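Local coordinates for protein leucine aminopeptidase (Parabacteroides distasonis, PDB 3TC8) that binds zinc and is probably an M28-family exopeptidase, with aminopeptidase or possibly glutaminyl-peptide cyclotransferase activity, at residues 53-58 / 63-68; 70-75 / 80-85; 86-91 / 185-190; 100-105 / 248-253; 139-144 / 301-306. All coordinates share one frame; numbering follows the deposited sequence.

Interaction 1 of 5, residues 53-58 / 63-68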
# COMPACT_ATOMS: atom_id res chain seq x y z
N TYR A 53 4.81 9.08 -13.44
CA TYR A 53 3.57 8.50 -13.93
C TYR A 53 2.47 8.48 -12.86
O TYR A 53 1.34 8.89 -13.12
CB TYR A 53 3.87 7.09 -14.45
CG TYR A 53 2.62 6.30 -14.79
CD1 TYR A 53 1.89 6.54 -15.93
CD2 TYR A 53 2.14 5.37 -13.91
CE1 TYR A 53 0.72 5.86 -16.21
CE2 TYR A 53 0.93 4.66 -14.16
CZ TYR A 53 0.21 4.98 -15.31
OH TYR A 53 -0.96 4.33 -15.60
N LEU A 54 2.81 8.06 -11.65
CA LEU A 54 1.83 8.02 -10.58
C LEU A 54 1.31 9.41 -10.24
O LEU A 54 0.11 9.61 -10.05
CB LEU A 54 2.44 7.36 -9.33
CG LEU A 54 2.80 5.90 -9.48
CD1 LEU A 54 3.51 5.40 -8.22
CD2 LEU A 54 1.58 5.03 -9.82
N ALA A 55 2.21 10.38 -10.17
CA ALA A 55 1.82 11.75 -9.89
C ALA A 55 0.86 12.29 -10.95
O ALA A 55 -0.13 12.97 -10.66
CB ALA A 55 3.02 12.66 -9.75
N SER A 56 1.18 12.04 -12.22
CA SER A 56 0.33 12.51 -13.31
C SER A 56 -1.03 11.84 -13.34
O SER A 56 -2.02 12.48 -13.72
CB SER A 56 1.06 12.48 -14.66
OG SER A 56 1.27 11.21 -15.09
N GLU A 57 -1.09 10.58 -12.96
CA GLU A 57 -2.31 9.89 -12.95
C GLU A 57 -3.27 10.51 -11.84
O GLU A 57 -4.43 10.84 -12.09
CB GLU A 57 -1.99 8.38 -12.85
CG GLU A 57 -3.14 7.55 -13.26
CD GLU A 57 -3.41 7.52 -14.80
OE1 GLU A 57 -4.55 7.13 -15.18
OE2 GLU A 57 -2.51 7.88 -15.63
N LEU A 58 -2.71 10.76 -10.64
CA LEU A 58 -3.53 11.39 -9.60
C LEU A 58 -3.99 12.79 -10.03
O LEU A 58 -5.12 13.19 -9.77
CB LEU A 58 -2.76 11.45 -8.27
CG LEU A 58 -2.52 10.12 -7.58
CD1 LEU A 58 -1.57 10.38 -6.40
CD2 LEU A 58 -3.79 9.43 -7.15
N ALA A 63 -7.04 15.26 -8.30
CA ALA A 63 -6.43 15.42 -6.99
C ALA A 63 -5.52 16.62 -6.97
O ALA A 63 -4.84 16.94 -7.97
CB ALA A 63 -5.67 14.17 -6.62
N LYS A 64 -5.39 17.23 -5.80
CA LYS A 64 -4.34 18.16 -5.50
C LYS A 64 -3.11 17.35 -5.11
O LYS A 64 -3.18 16.60 -4.12
CB LYS A 64 -4.74 19.08 -4.35
CG LYS A 64 -3.70 20.10 -4.03
CD LYS A 64 -4.13 21.02 -2.90
CE LYS A 64 -3.04 22.01 -2.49
NZ LYS A 64 -2.64 22.92 -3.60
N VAL A 65 -2.04 17.42 -5.91
CA VAL A 65 -0.92 16.49 -5.75
C VAL A 65 0.25 17.20 -5.08
O VAL A 65 0.64 18.30 -5.49
CB VAL A 65 -0.52 15.88 -7.11
CG1 VAL A 65 0.76 15.00 -6.95
CG2 VAL A 65 -1.69 15.10 -7.67
N TYR A 66 0.78 16.55 -4.07
CA TYR A 66 2.01 16.96 -3.41
C TYR A 66 3.05 15.90 -3.61
O TYR A 66 2.76 14.74 -3.43
CB TYR A 66 1.78 17.10 -1.90
CG TYR A 66 0.66 17.91 -1.41
CD1 TYR A 66 -0.63 17.43 -1.45
CD2 TYR A 66 0.87 19.12 -0.80
CE1 TYR A 66 -1.70 18.12 -0.94
CE2 TYR A 66 -0.19 19.86 -0.29
CZ TYR A 66 -1.47 19.34 -0.35
OH TYR A 66 -2.53 20.08 0.14
N GLN A 67 4.24 16.28 -4.02
CA GLN A 67 5.35 15.35 -4.16
C GLN A 67 6.39 15.68 -3.11
O GLN A 67 7.05 16.71 -3.22
CB GLN A 67 5.92 15.37 -5.58
CG GLN A 67 4.86 14.97 -6.62
CD GLN A 67 5.43 14.91 -8.03
OE1 GLN A 67 6.36 14.19 -8.26
NE2 GLN A 67 4.87 15.65 -8.94
N GLN A 68 6.47 14.88 -2.09
CA GLN A 68 7.33 15.15 -0.97
C GLN A 68 8.67 14.45 -1.20
O GLN A 68 8.73 13.26 -1.11
CB GLN A 68 6.64 14.66 0.28
CG GLN A 68 7.48 14.75 1.52
CD GLN A 68 6.67 14.29 2.74
OE1 GLN A 68 6.35 13.14 2.88
NE2 GLN A 68 6.35 15.26 3.62
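A short helix-to-strand connection takes the chain from Leu58, near the end of helix 45-60, to Ala63, just ahead of strand 64-73, and folds the helix back over the strand. The two run nearly antiparallel, at 160°, and their axes approach to 8.6 Å. A backbone bond closes the turn, Ala63 N to Leu58 O at 3.2 Å. Ala63 CB lies against the same oxygen, 3.3 Å from Leu58 O. Next comes Val65, whose two methyls share the work. With CG1 anti to the backbone N (chi1 174°), CG1 faces Ala55 CB at 4.3 Å, while CG2 comes up against Leu58 CB at 3.9 Å. Farther along the strand, Gln67 reaches its extended chain across to the helix and lays its amide beside Ala55, NE2 being 3.6 Å from Ala55 CB. This is plain van der Waals contact; the polar end is held by Arg83, which hydrogen-bonds OE1. Leu58 also packs on Ile85 of the neighbouring strand 79-89 and on Ala139 of helix 125-144. Such a helix, laid antiparallel on the edge strand that it leads into, belongs to the layered alpha/beta architecture of M28 peptidases.

Interaction 2 of 5, residues 70-75 / 80-85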
# COMPACT_ATOMS: atom_id res chain seq x y z
N ALA A 70 12.61 13.75 -0.25
CA ALA A 70 13.50 13.79 0.89
C ALA A 70 14.60 12.78 0.67
O ALA A 70 14.37 11.71 0.09
CB ALA A 70 12.76 13.44 2.17
N ILE A 71 15.80 13.08 1.16
CA ILE A 71 16.88 12.10 1.17
C ILE A 71 16.80 11.29 2.45
O ILE A 71 16.94 11.86 3.56
CB ILE A 71 18.25 12.79 1.02
CG1 ILE A 71 18.22 13.79 -0.14
CG2 ILE A 71 19.34 11.74 0.80
CD1 ILE A 71 18.02 13.07 -1.46
N LEU A 72 16.55 10.00 2.31
CA LEU A 72 16.38 9.10 3.42
C LEU A 72 17.59 8.20 3.48
O LEU A 72 18.30 8.08 2.50
CB LEU A 72 15.10 8.31 3.26
CG LEU A 72 13.85 9.18 3.09
CD1 LEU A 72 12.61 8.33 2.97
CD2 LEU A 72 13.69 10.26 4.23
N THR A 73 17.88 7.62 4.62
CA THR A 73 19.09 6.81 4.79
C THR A 73 18.72 5.35 5.04
O THR A 73 18.03 5.05 6.00
CB THR A 73 19.97 7.36 5.89
OG1 THR A 73 20.26 8.73 5.59
CG2 THR A 73 21.25 6.52 6.06
N ALA A 74 19.15 4.47 4.14
CA ALA A 74 18.92 3.06 4.29
C ALA A 74 19.83 2.44 5.34
O ALA A 74 20.81 3.07 5.80
CB ALA A 74 19.14 2.34 2.95
N TYR A 75 19.52 1.20 5.69
CA TYR A 75 20.26 0.47 6.72
C TYR A 75 21.77 0.40 6.47
O TYR A 75 22.54 0.30 7.42
CB TYR A 75 19.70 -0.97 6.86
CG TYR A 75 20.11 -1.84 5.71
CD1 TYR A 75 19.43 -1.82 4.47
CD2 TYR A 75 21.23 -2.65 5.81
CE1 TYR A 75 19.88 -2.54 3.41
CE2 TYR A 75 21.68 -3.37 4.73
CZ TYR A 75 21.02 -3.31 3.53
OH TYR A 75 21.50 -4.03 2.46
N LEU A 80 18.89 7.56 -0.14
CA LEU A 80 17.78 7.30 -1.06
C LEU A 80 17.08 8.58 -1.42
O LEU A 80 16.64 9.33 -0.53
CB LEU A 80 16.78 6.34 -0.42
CG LEU A 80 17.33 5.02 0.09
CD1 LEU A 80 16.20 4.18 0.71
CD2 LEU A 80 18.10 4.26 -0.99
N GLU A 81 16.96 8.83 -2.72
CA GLU A 81 16.22 9.97 -3.26
C GLU A 81 14.74 9.60 -3.26
O GLU A 81 14.20 9.09 -4.26
CB GLU A 81 16.73 10.24 -4.68
CG GLU A 81 18.22 10.53 -4.67
CD GLU A 81 18.83 10.78 -6.03
OE1 GLU A 81 18.46 10.04 -7.00
OE2 GLU A 81 19.76 11.69 -6.07
N ALA A 82 14.10 9.75 -2.12
CA ALA A 82 12.73 9.28 -1.89
C ALA A 82 11.71 10.34 -2.29
O ALA A 82 11.97 11.55 -2.25
CB ALA A 82 12.57 8.89 -0.43
N ARG A 83 10.53 9.85 -2.65
CA ARG A 83 9.44 10.71 -3.07
C ARG A 83 8.12 10.07 -2.64
O ARG A 83 7.70 9.05 -3.18
CB ARG A 83 9.48 10.90 -4.59
CG ARG A 83 8.31 11.67 -5.10
CD ARG A 83 8.41 12.21 -6.49
NE ARG A 83 8.88 11.19 -7.45
CZ ARG A 83 8.79 11.31 -8.77
NH1 ARG A 83 7.97 12.18 -9.31
NH2 ARG A 83 9.46 10.48 -9.52
N ASN A 84 7.50 10.64 -1.61
CA ASN A 84 6.13 10.27 -1.25
C ASN A 84 5.18 11.08 -2.12
O ASN A 84 5.41 12.26 -2.35
CB ASN A 84 5.84 10.55 0.23
CG ASN A 84 6.71 9.78 1.19
OD1 ASN A 84 6.97 8.59 1.00
ND2 ASN A 84 7.11 10.44 2.29
N ILE A 85 4.15 10.44 -2.63
CA ILE A 85 3.22 11.07 -3.55
C ILE A 85 1.85 11.10 -2.92
O ILE A 85 1.29 10.07 -2.59
CB ILE A 85 3.22 10.36 -4.91
CG1 ILE A 85 4.63 10.27 -5.51
CG2 ILE A 85 2.23 10.99 -5.88
CD1 ILE A 85 4.79 9.32 -6.65
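Leu72 and Ala82 press together on one face of a strongly twisted hairpin, Leu72 CD1 standing only 3.4 Å from Ala82 CB, tighter than ordinary van der Waals contact. Leu72 turns CG away from its own carbonyl carbon (chi1 -56°) and extends CD1 straight on (chi2 -178°), which carries the methyl diagonally to Ala82 rather than to Leu80, the residue it is paired with. Leu80 adopts the same conformation, and its CD1 meets Ala74 CB at 4.1 Å, where the first strand has ended. Helix 177-184 covers this face, with Phe181 against Ala70 and Leu72. On the other face Ile71 bends its CD1 over the backbone of Glu81, 4.0 Å from Glu81 CA; both residues were modelled in two conformers, so this touch is less certain. The carboxylate of Glu81 is directed elsewhere, to a salt bridge with Lys48. Beneath the side chains, Ala70 with Ala82 and Leu72 with Leu80 form hydrogen-bonded pairs, the straightest bond being Leu80 N to Leu72 O at 2.8 Å. Between them Ile71 CA offers a C-H to Leu80 O at 3.3 Å, and Glu81 centres an inverse gamma turn. The whole is an antiparallel beta hairpin, extending one margin of the mixed sheet.

Interaction 3 of 5, residues 86-91 / 185-190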
# COMPACT_ATOMS: atom_id res chain seq x y z
N ILE A 86 1.31 12.31 -2.77
CA ILE A 86 0.06 12.53 -2.08
C ILE A 86 -0.96 13.16 -3.03
O ILE A 86 -0.65 14.15 -3.64
CB ILE A 86 0.22 13.47 -0.85
CG1 ILE A 86 1.23 12.91 0.15
CG2 ILE A 86 -1.15 13.72 -0.19
CD1 ILE A 86 2.58 13.47 0.13
N GLY A 87 -2.12 12.54 -3.15
CA GLY A 87 -3.23 13.13 -3.90
C GLY A 87 -4.39 13.36 -3.01
O GLY A 87 -4.96 12.45 -2.43
N SER A 88 -4.80 14.61 -2.90
CA SER A 88 -5.88 14.99 -1.97
C SER A 88 -7.12 15.43 -2.75
O SER A 88 -7.06 16.33 -3.62
CB SER A 88 -5.45 16.14 -1.06
OG SER A 88 -4.30 15.79 -0.32
N PHE A 89 -8.24 14.81 -2.42
CA PHE A 89 -9.53 15.19 -2.99
C PHE A 89 -10.32 15.92 -1.91
O PHE A 89 -10.23 15.63 -0.71
CB PHE A 89 -10.26 13.94 -3.42
CG PHE A 89 -9.61 13.20 -4.54
CD1 PHE A 89 -9.89 13.52 -5.86
CD2 PHE A 89 -8.81 12.10 -4.29
CE1 PHE A 89 -9.38 12.78 -6.89
CE2 PHE A 89 -8.31 11.38 -5.32
CZ PHE A 89 -8.58 11.73 -6.64
N ASP A 90 -11.15 16.88 -2.35
CA ASP A 90 -11.94 17.81 -1.46
C ASP A 90 -10.99 18.35 -0.38
O ASP A 90 -11.22 18.12 0.82
CB ASP A 90 -13.14 17.05 -0.86
CG ASP A 90 -14.18 17.93 -0.17
OD1 ASP A 90 -14.05 19.16 -0.21
OD2 ASP A 90 -15.10 17.32 0.44
N PRO A 91 -9.91 19.02 -0.81
CA PRO A 91 -8.81 19.28 0.12
C PRO A 91 -9.11 20.16 1.32
O PRO A 91 -8.38 20.09 2.31
CB PRO A 91 -7.70 19.88 -0.76
CG PRO A 91 -8.31 20.21 -2.05
CD PRO A 91 -9.57 19.41 -2.19
N ASN A 185 6.87 14.85 9.29
CA ASN A 185 6.87 16.02 8.42
C ASN A 185 5.70 15.90 7.44
O ASN A 185 5.92 15.67 6.27
CB ASN A 185 8.17 16.05 7.58
CG ASN A 185 9.40 16.14 8.43
OD1 ASN A 185 9.73 17.21 8.96
ND2 ASN A 185 10.10 15.03 8.60
N PRO A 186 4.45 16.06 7.91
CA PRO A 186 3.37 15.80 6.99
C PRO A 186 3.26 16.84 5.92
O PRO A 186 3.79 17.94 6.05
CB PRO A 186 2.14 15.75 7.90
CG PRO A 186 2.55 16.56 9.09
CD PRO A 186 4.00 16.23 9.29
N HIS A 187 2.55 16.53 4.86
CA HIS A 187 2.45 17.43 3.71
C HIS A 187 1.65 18.68 3.96
O HIS A 187 1.75 19.63 3.20
CB HIS A 187 1.86 16.65 2.52
CG HIS A 187 0.48 16.18 2.76
ND1 HIS A 187 0.18 15.13 3.61
CD2 HIS A 187 -0.70 16.64 2.28
CE1 HIS A 187 -1.12 14.99 3.64
NE2 HIS A 187 -1.69 15.93 2.90
N VAL A 188 0.78 18.65 4.96
CA VAL A 188 0.12 19.84 5.48
C VAL A 188 0.32 19.78 7.02
O VAL A 188 0.38 18.71 7.63
CB VAL A 188 -1.35 19.95 5.10
CG1 VAL A 188 -1.55 20.07 3.58
CG2 VAL A 188 -2.06 18.81 5.61
N PRO A 189 0.43 20.97 7.64
CA PRO A 189 0.72 20.99 9.07
C PRO A 189 -0.31 20.28 9.93
O PRO A 189 -1.51 20.41 9.67
CB PRO A 189 0.71 22.50 9.39
CG PRO A 189 0.99 23.19 8.13
CD PRO A 189 0.45 22.31 7.03
N ASN A 190 0.15 19.46 10.85
CA ASN A 190 -0.70 18.75 11.79
C ASN A 190 -1.76 17.93 11.08
O ASN A 190 -2.89 17.79 11.57
CB ASN A 190 -1.31 19.67 12.82
CG ASN A 190 -0.27 20.39 13.64
OD1 ASN A 190 -0.25 21.59 13.66
ND2 ASN A 190 0.69 19.64 14.17
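Ile86 sets its CG2 methyl squarely over one face of the His187 imidazole, 3.9 Å from the ring centroid and 13° off the normal, a clear CH-pi contact. The branch gets there because CG2 stands anti to the backbone N, while the other arm of the isoleucine carries CD1 to His187 CB at 4.0 Å. In the conformer given, Ser88 OG is 4.1 Å from His187 NE2, oblique and unbonded; as Ser88 was modelled in two conformers, this approach is less certain. That hydroxyl is hydrogen-bonded to Asp152. On the face opposite Ile86, Val188 lays CG2 near the rim of the ring, so the imidazole is held between two aliphatic groups. The contact covers part of one face of the mixed sheet of this alpha/beta fold: Ile86 and Ser88 point from strand 79-89 to the loop that follows helix 177-184, whereas Phe89 packs on helix 125-144 across the sheet. What fixes the rotation of the imidazole lies in the next shell. ND1 takes the indole N-H of Trp182, whose ring lies close to parallel with it, and Tyr66 of the adjoining strand meets it edge-to-face. Replacing His187 by an alanine would probably leave Trp182 NE1 without its acceptor and open a gap above Ile86 CG2. Ile86 itself is positioned by backbone bonds to Tyr66, and Ser88 by backbone bonds to Lys64, while Gly87 between them pairs with Ile153 on the other neighbouring strand.

Interaction 4 of 5, residues 100-105 / 248-253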
# COMPACT_ATOMS: atom_id res chain seq x y z
N PHE A 100 -3.65 4.42 1.69
CA PHE A 100 -2.20 4.45 1.42
C PHE A 100 -1.67 3.11 1.05
O PHE A 100 -2.28 2.08 1.25
CB PHE A 100 -1.42 5.13 2.57
CG PHE A 100 -1.55 4.53 3.95
CD1 PHE A 100 -2.72 4.63 4.69
CD2 PHE A 100 -0.46 3.95 4.56
CE1 PHE A 100 -2.81 4.20 5.98
CE2 PHE A 100 -0.56 3.50 5.88
CZ PHE A 100 -1.70 3.63 6.59
N ALA A 101 -0.49 3.14 0.43
CA ALA A 101 0.23 1.95 -0.06
C ALA A 101 1.68 2.38 -0.32
O ALA A 101 1.94 3.55 -0.47
CB ALA A 101 -0.42 1.47 -1.38
N HIS A 102 2.58 1.40 -0.33
CA HIS A 102 3.96 1.70 -0.73
C HIS A 102 4.12 1.44 -2.21
O HIS A 102 3.54 0.50 -2.77
CB HIS A 102 5.00 0.92 0.10
CG HIS A 102 5.32 -0.46 -0.36
ND1 HIS A 102 6.40 -0.70 -1.18
CD2 HIS A 102 4.76 -1.66 -0.12
CE1 HIS A 102 6.47 -1.98 -1.46
NE2 HIS A 102 5.52 -2.60 -0.81
N TRP A 103 4.97 2.25 -2.86
CA TRP A 103 5.16 2.15 -4.31
C TRP A 103 6.54 1.68 -4.76
O TRP A 103 6.72 1.36 -5.94
CB TRP A 103 4.77 3.45 -5.04
CG TRP A 103 5.67 4.60 -4.88
CD1 TRP A 103 5.65 5.52 -3.88
CD2 TRP A 103 6.66 5.06 -5.80
NE1 TRP A 103 6.58 6.50 -4.12
CE2 TRP A 103 7.19 6.27 -5.32
CE3 TRP A 103 7.15 4.55 -7.01
CZ2 TRP A 103 8.20 6.93 -5.99
CZ3 TRP A 103 8.12 5.24 -7.70
CH2 TRP A 103 8.62 6.42 -7.20
N ASP A 104 7.53 1.70 -3.87
CA ASP A 104 8.85 1.19 -4.20
C ASP A 104 8.85 -0.32 -4.33
O ASP A 104 7.97 -1.02 -3.79
CB ASP A 104 9.86 1.62 -3.14
CG ASP A 104 9.55 1.08 -1.75
OD1 ASP A 104 8.41 1.24 -1.29
OD2 ASP A 104 10.49 0.51 -1.13
N SER A 105 9.89 -0.80 -5.01
CA SER A 105 10.18 -2.23 -5.10
C SER A 105 11.47 -2.53 -4.35
O SER A 105 12.45 -1.80 -4.41
CB SER A 105 10.43 -2.60 -6.60
OG SER A 105 9.37 -2.23 -7.43
N THR A 248 4.68 -5.85 10.62
CA THR A 248 5.36 -4.56 10.50
C THR A 248 5.03 -3.98 9.13
O THR A 248 5.25 -4.61 8.12
CB THR A 248 6.88 -4.74 10.60
OG1 THR A 248 7.21 -5.32 11.86
CG2 THR A 248 7.60 -3.42 10.38
N ASP A 249 4.45 -2.80 9.12
CA ASP A 249 4.06 -2.17 7.86
C ASP A 249 3.82 -0.70 8.07
O ASP A 249 3.90 -0.17 9.19
CB ASP A 249 2.83 -2.89 7.29
CG ASP A 249 2.82 -2.99 5.78
OD1 ASP A 249 3.58 -2.26 5.11
OD2 ASP A 249 1.99 -3.82 5.25
N ASP A 250 3.56 0.03 6.99
CA ASP A 250 3.51 1.46 7.06
C ASP A 250 2.50 1.99 8.06
O ASP A 250 2.67 3.07 8.61
CB ASP A 250 3.20 2.05 5.65
CG ASP A 250 4.33 1.89 4.60
OD1 ASP A 250 5.40 2.41 4.85
OD2 ASP A 250 4.09 1.28 3.55
N HIS A 251 1.40 1.25 8.24
CA HIS A 251 0.34 1.73 9.15
C HIS A 251 0.82 1.93 10.59
O HIS A 251 0.34 2.84 11.27
CB HIS A 251 -0.87 0.79 9.10
CG HIS A 251 -0.65 -0.57 9.65
ND1 HIS A 251 0.43 -1.34 9.27
CD2 HIS A 251 -1.38 -1.30 10.54
CE1 HIS A 251 0.36 -2.49 9.92
NE2 HIS A 251 -0.74 -2.49 10.69
N GLN A 252 1.82 1.15 11.03
CA GLN A 252 2.29 1.34 12.42
C GLN A 252 2.89 2.73 12.63
O GLN A 252 2.79 3.29 13.71
CB GLN A 252 3.24 0.27 12.86
CG GLN A 252 4.60 0.40 12.37
CD GLN A 252 5.41 -0.84 12.74
OE1 GLN A 252 4.99 -1.95 12.43
NE2 GLN A 252 6.61 -0.64 13.31
N TYR A 253 3.53 3.26 11.58
CA TYR A 253 4.18 4.54 11.67
C TYR A 253 3.20 5.70 11.50
O TYR A 253 3.43 6.77 12.04
CB TYR A 253 5.37 4.58 10.70
CG TYR A 253 6.47 3.66 11.05
CD1 TYR A 253 7.34 3.95 12.10
CD2 TYR A 253 6.63 2.47 10.38
CE1 TYR A 253 8.40 3.09 12.42
CE2 TYR A 253 7.65 1.57 10.72
CZ TYR A 253 8.53 1.88 11.72
OH TYR A 253 9.54 1.02 12.01
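Asp250 brings its carboxylate against a carbon of His102 rather than a ring nitrogen: OD2 lies 3.6 Å from His102 CB, both residues being buried, and His102 lying beside the zinc site. His102 ends strand 96-102, a central strand of the mixed sheet in this M28-type alpha/beta fold, and the partner segment runs into helix 250-258. The imidazole is engaged on its own side of the contact. ND1 donates to Asp104 OD1 at 2.8 Å, meeting that oxygen from above the carboxylate plane, and NE2 is hydrogen-bonded to Asp127, which with Asp160 and His281 holds the zinc. The metal is about 5 Å from the His102 side chain, so relative to this zinc His102 sits in the second shell, consistent with positioning Asp127. Asp250 has its other oxygen, OD1, hydrogen-bonded to Thr179.

Two residues earlier, Phe100 turns its ring edge-on to the backbone at Asp250 and His251. Its CG sits between the backbone N and the carbonyl carbon (chi1 59°), which directs the ring to His251: CZ is 3.8 Å from His251 CA, and CE2 has His251 N in the ring plane. CE2 also meets Asp250 CB at 4.0 Å. An alanine in place of Phe100 is likely to open a gap between strand and helix and leave His251 CA and Asp250 CB without their apolar neighbour. The His251 side chain crosses Phe100 at about a right angle and leads off to Glu212, to which NE2 is hydrogen-bonded. Asp249 OD1 accepts the backbone N-H of Asp250 at 3.0 Å, from the anti side, 33° out of the carboxylate plane.

Interaction 5 of 5, residues 139-144 / 301-306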
# COMPACT_ATOMS: atom_id res chain seq x y z
N ALA A 139 -9.04 6.05 -6.72
CA ALA A 139 -8.90 7.46 -6.93
C ALA A 139 -9.58 7.91 -8.24
O ALA A 139 -10.17 8.99 -8.32
CB ALA A 139 -7.39 7.83 -6.93
N ARG A 140 -9.51 7.06 -9.28
CA ARG A 140 -10.19 7.35 -10.51
C ARG A 140 -11.69 7.49 -10.29
O ARG A 140 -12.36 8.40 -10.79
CB ARG A 140 -9.90 6.27 -11.56
CG ARG A 140 -10.41 6.63 -12.95
CD ARG A 140 -10.01 5.63 -14.02
NE ARG A 140 -10.74 4.36 -13.88
CZ ARG A 140 -11.80 4.02 -14.59
NH1 ARG A 140 -12.29 4.77 -15.57
NH2 ARG A 140 -12.36 2.88 -14.32
N GLN A 141 -12.25 6.60 -9.48
CA GLN A 141 -13.67 6.66 -9.15
C GLN A 141 -14.01 7.88 -8.28
O GLN A 141 -15.01 8.55 -8.52
CB GLN A 141 -14.10 5.41 -8.45
CG GLN A 141 -14.01 4.13 -9.32
CD GLN A 141 -14.77 4.20 -10.59
OE1 GLN A 141 -15.86 4.80 -10.65
NE2 GLN A 141 -14.22 3.59 -11.65
N ILE A 142 -13.16 8.21 -7.33
CA ILE A 142 -13.38 9.38 -6.50
C ILE A 142 -13.38 10.64 -7.35
O ILE A 142 -14.21 11.53 -7.16
CB ILE A 142 -12.30 9.48 -5.37
CG1 ILE A 142 -12.46 8.35 -4.38
CG2 ILE A 142 -12.33 10.86 -4.70
CD1 ILE A 142 -11.24 8.14 -3.50
N GLY A 143 -12.46 10.74 -8.32
CA GLY A 143 -12.42 11.89 -9.16
C GLY A 143 -13.72 12.10 -9.95
O GLY A 143 -14.08 13.21 -10.28
N GLN A 144 -14.40 11.01 -10.29
CA GLN A 144 -15.65 11.09 -11.05
C GLN A 144 -16.88 11.30 -10.16
O GLN A 144 -17.90 11.80 -10.66
CB GLN A 144 -15.87 9.79 -11.84
CG GLN A 144 -14.82 9.47 -12.97
CD GLN A 144 -14.86 7.95 -13.56
OE1 GLN A 144 -14.29 7.64 -14.65
NE2 GLN A 144 -15.52 7.04 -12.85
N THR A 301 -14.57 -3.23 -1.60
CA THR A 301 -14.80 -3.09 -0.15
C THR A 301 -14.39 -1.71 0.32
O THR A 301 -15.12 -1.04 1.07
CB THR A 301 -14.09 -4.22 0.62
OG1 THR A 301 -14.63 -5.47 0.24
CG2 THR A 301 -14.20 -4.04 2.14
N VAL A 302 -13.21 -1.20 -0.12
CA VAL A 302 -12.80 0.10 0.30
C VAL A 302 -13.79 1.16 -0.20
O VAL A 302 -14.13 2.09 0.53
CB VAL A 302 -11.34 0.40 -0.14
CG1 VAL A 302 -11.00 1.84 0.08
CG2 VAL A 302 -10.36 -0.52 0.58
N LEU A 303 -14.22 1.08 -1.46
CA LEU A 303 -15.20 2.05 -1.94
C LEU A 303 -16.47 2.04 -1.08
O LEU A 303 -17.03 3.06 -0.75
CB LEU A 303 -15.58 1.75 -3.41
CG LEU A 303 -14.49 2.07 -4.43
CD1 LEU A 303 -14.95 1.64 -5.81
CD2 LEU A 303 -14.13 3.54 -4.44
N GLU A 304 -16.97 0.86 -0.80
CA GLU A 304 -18.18 0.73 0.03
C GLU A 304 -18.03 1.45 1.37
O GLU A 304 -18.95 2.13 1.81
CB GLU A 304 -18.54 -0.73 0.22
CG GLU A 304 -19.85 -0.97 1.00
CD GLU A 304 -21.10 -0.61 0.19
OE1 GLU A 304 -21.06 -0.64 -1.06
OE2 GLU A 304 -22.18 -0.38 0.81
N VAL A 305 -16.87 1.31 2.00
CA VAL A 305 -16.61 1.87 3.27
C VAL A 305 -16.52 3.41 3.22
O VAL A 305 -17.13 4.14 4.04
CB VAL A 305 -15.34 1.21 3.82
CG1 VAL A 305 -14.84 1.94 5.06
CG2 VAL A 305 -15.63 -0.25 4.10
N ILE A 306 -15.75 3.94 2.26
CA ILE A 306 -15.53 5.36 2.24
C ILE A 306 -16.75 6.14 1.72
O ILE A 306 -16.93 7.28 2.09
CB ILE A 306 -14.23 5.78 1.50
CG1 ILE A 306 -14.34 5.54 -0.03
CG2 ILE A 306 -13.02 5.06 2.11
CD1 ILE A 306 -13.13 5.93 -0.82
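Ile142 meets Ile306 methyl to methyl, CD1 against CD1 at 4.0 Å, the two side chains crossing at about a right angle. They bridge helices 125-144 and 292-308, neighbours in a helical layer against the mixed sheet of the alpha/beta fold, and both isoleucines also rest on Ile151 of strand 150-156. The helices are not in close backbone contact: the nearest CA atoms, those of Gln141 and Leu303, are 8.7 Å apart, and the side chains have to span the distance. Ile306 manages it by swinging CG1 in over its own backbone (chi1 69°) and extending CD1 from there, while Ile142 likewise reaches out with an extended CD1. The contact is apolar and small. On its far flank, helix 292-308 turns Val305 to helix 213-233, so that the 301-306 segment has helices at both sides. Gln141 supplies only the aliphatic part of its chain to the interface. A bend at CG (chi2 -56°) leads its amide away from Leu303 and back along its own helix, where NE2 is hydrogen-bonded to Glu137. What is left facing the neighbouring helix is the methylene, with Gln141 CG lying 4.4 Å from Leu303 CD1.

Interactions 1, 2 and 3 all build on the paired strands 64-73 and 79-89: interaction 2 zips them by backbone bonds, interaction 1 lays a helix on one face, and interaction 3 brings a loop to the other. Gln67 of interaction 1 bonds Arg83 of the 80-85 segment, and Gln68 bonds the backbone of Asn185. Interaction 4 is the most central; its polar groups bond chiefly outside the contact, His102 toward the zinc site, and Trp103 ties it to Arg83 of interaction 2. Interaction 5 is purely apolar and remote from the metal, joined to interaction 3 by Phe89 on Ile142. Interaction 2 is the most open; the others are mainly buried, though Gln67 is exposed.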